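PDB 4HDV: alkyltransferase-like protein 1 from Schizosaccharomyces pombe, which recognises DNA carrying O6-alkylguanine lesions, flips the damaged base into a hydrophobic pocket and presents the bent DNA to nucleotide excision repair. Local coordinates for residues Y11-E16 with G26-Y31. Numbering follows the deposited sequence.
Sequences YDAVCE and GEIARY
The methyl of Ala13 lodges between two side chains of the helix that ends at Tyr31. Its CB points toward that helix and lies 4.1 Å from Ile28 CD1 and 3.8 Å from Tyr31 CD2, approaching the ring obliquely. Ala13 and Ile28 face each other, their CA atoms 6.7 Å apart. The segment axes come within 9.9 Å at an angle of 121°. Val14 adds a looser apolar touch, CG2 to Ile28 CG2 at 4.5 Å. Helix 3-16 thus packs against the first helix of the helix-turn-helix in this MGMT-family DNA-binding domain; the second, recognition helix is 38-46, bearing Arg39, the Arg finger required for nucleotide flipping. Val41 of helix 38-46 also packs on Ile28, while Met45 meets Val14, so three helices share one apolar core. Toward solvent, Tyr31 holds CG anti to its own nitrogen (chi1 -178°), which carries the ring past Ala13 to Glu16. Glu16 OE1 sits 3.1 Å from Tyr31 OH, with carboxylate and ring planes 81° apart. Farther out, Arg30 grips Glu27 OE2 side-on through NE and NH2, each at 3.2 Å and both from the same face of the carboxylate. The contact comes within about 3 Å (nearest atoms) of the bound nucleic acid.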
loop_
_atom_site.group_PDB
_atom_site.type_symbol
_atom_site.label_atom_id
_atom_site.label_comp_id
_atom_site.label_asym_id
_atom_site.label_seq_id
_atom_site.Cartn_x
_atom_site.Cartn_y
_atom_site.Cartn_z
ATOM N N TYR A 11 7.137 -8.284 -0.335
ATOM C CA TYR A 11 6.839 -8.411 1.087
ATOM C C TYR A 11 7.998 -7.894 1.934
ATOM O O TYR A 11 7.787 -7.232 2.950
ATOM C CB TYR A 11 6.522 -9.866 1.443
ATOM C CG TYR A 11 5.265 -10.397 0.787
ATOM C CD1 TYR A 11 5.089 -11.758 0.575
ATOM C CD2 TYR A 11 4.254 -9.536 0.380
ATOM C CE1 TYR A 11 3.942 -12.248 -0.024
ATOM C CE2 TYR A 11 3.103 -10.016 -0.220
ATOM C CZ TYR A 11 2.954 -11.373 -0.419
ATOM O OH TYR A 11 1.813 -11.861 -1.014
ATOM N N ASP A 12 9.220 -8.200 1.512
ATOM C CA ASP A 12 10.409 -7.682 2.178
ATOM C C ASP A 12 10.376 -6.159 2.203
ATOM O O ASP A 12 10.555 -5.540 3.252
ATOM C CB ASP A 12 11.682 -8.160 1.473
ATOM C CG ASP A 12 12.090 -9.563 1.884
ATOM O OD1 ASP A 12 12.646 -10.293 1.036
ATOM O OD2 ASP A 12 11.862 -9.932 3.055
ATOM N N ALA A 13 10.137 -5.563 1.039
ATOM C CA ALA A 13 10.111 -4.111 0.900
ATOM C C ALA A 13 9.012 -3.464 1.739
ATOM O O ALA A 13 9.246 -2.461 2.412
ATOM C CB ALA A 13 9.961 -3.725 -0.564
ATOM N N VAL A 14 7.813 -4.036 1.689
ATOM C CA VAL A 14 6.677 -3.495 2.429
ATOM C C VAL A 14 6.924 -3.514 3.935
ATOM O O VAL A 14 6.540 -2.585 4.646
ATOM C CB VAL A 14 5.376 -4.257 2.111
ATOM C CG1 VAL A 14 4.238 -3.757 2.991
ATOM C CG2 VAL A 14 5.021 -4.110 0.639
ATOM N N CYS A 15 7.569 -4.572 4.416
ATOM C CA CYS A 15 7.889 -4.691 5.835
ATOM C C CYS A 15 8.874 -3.615 6.287
ATOM O O CYS A 15 9.025 -3.367 7.483
ATOM C CB CYS A 15 8.453 -6.078 6.152
ATOM S SG CYS A 15 7.237 -7.412 6.108
ATOM N N GLU A 16 9.542 -2.982 5.327
ATOM C CA GLU A 16 10.508 -1.931 5.631
ATOM C C GLU A 16 9.829 -0.581 5.844
ATOM O O GLU A 16 10.358 0.282 6.544
ATOM C CB GLU A 16 11.561 -1.821 4.525
ATOM C CG GLU A 16 12.417 -3.065 4.343
ATOM C CD GLU A 16 13.634 -2.810 3.472
ATOM O OE1 GLU A 16 13.776 -3.486 2.432
ATOM O OE2 GLU A 16 14.451 -1.935 3.831
ATOM N N GLY A 26 3.680 1.590 -7.307
ATOM C CA GLY A 26 4.708 1.877 -8.291
ATOM C C GLY A 26 6.093 1.969 -7.683
ATOM O O GLY A 26 7.066 1.489 -8.262
ATOM N N GLU A 27 6.184 2.591 -6.513
ATOM C CA GLU A 27 7.458 2.718 -5.815
ATOM C C GLU A 27 8.028 1.360 -5.427
ATOM O O GLU A 27 9.172 1.046 -5.749
ATOM C CB GLU A 27 7.313 3.600 -4.576
ATOM C CG GLU A 27 7.778 5.024 -4.793
ATOM C CD GLU A 27 9.244 5.100 -5.174
ATOM O OE1 GLU A 27 10.096 4.704 -4.348
ATOM O OE2 GLU A 27 9.541 5.548 -6.301
ATOM N N ILE A 28 7.225 0.562 -4.732
ATOM C CA ILE A 28 7.636 -0.779 -4.331
ATOM C C ILE A 28 8.043 -1.605 -5.547
ATOM O O ILE A 28 8.984 -2.395 -5.487
ATOM C CB ILE A 28 6.515 -1.508 -3.565
ATOM C CG1 ILE A 28 6.170 -0.751 -2.281
ATOM C CG2 ILE A 28 6.924 -2.937 -3.247
ATOM C CD1 ILE A 28 7.312 -0.671 -1.292
ATOM N N ALA A 29 7.332 -1.412 -6.653
ATOM C CA ALA A 29 7.643 -2.118 -7.890
ATOM C C ALA A 29 9.012 -1.707 -8.423
ATOM O O ALA A 29 9.780 -2.543 -8.893
ATOM C CB ALA A 29 6.565 -1.866 -8.931
ATOM N N ARG A 30 9.305 -0.412 -8.348
ATOM C CA ARG A 30 10.596 0.113 -8.781
ATOM C C ARG A 30 11.692 -0.256 -7.785
ATOM O O ARG A 30 12.823 -0.551 -8.169
ATOM C CB ARG A 30 10.527 1.633 -8.946
ATOM C CG ARG A 30 9.667 2.095 -10.115
ATOM C CD ARG A 30 9.694 3.610 -10.270
ATOM N NE ARG A 30 8.940 4.294 -9.223
ATOM C CZ ARG A 30 7.676 4.687 -9.348
ATOM N NH1 ARG A 30 7.019 4.464 -10.478
ATOM N NH2 ARG A 30 7.067 5.304 -8.344
ATOM N N TYR A 31 11.343 -0.241 -6.504
ATOM C CA TYR A 31 12.282 -0.554 -5.433
ATOM C C TYR A 31 12.845 -1.967 -5.565
ATOM O O TYR A 31 14.006 -2.213 -5.240
ATOM C CB TYR A 31 11.595 -0.387 -4.075
ATOM C CG TYR A 31 12.484 -0.639 -2.876
ATOM C CD1 TYR A 31 13.099 0.413 -2.210
ATOM C CD2 TYR A 31 12.696 -1.927 -2.401
ATOM C CE1 TYR A 31 13.906 0.190 -1.109
ATOM C CE2 TYR A 31 13.502 -2.161 -1.303
ATOM C CZ TYR A 31 14.104 -1.100 -0.660
ATOM O OH TYR A 31 14.905 -1.331 0.434
#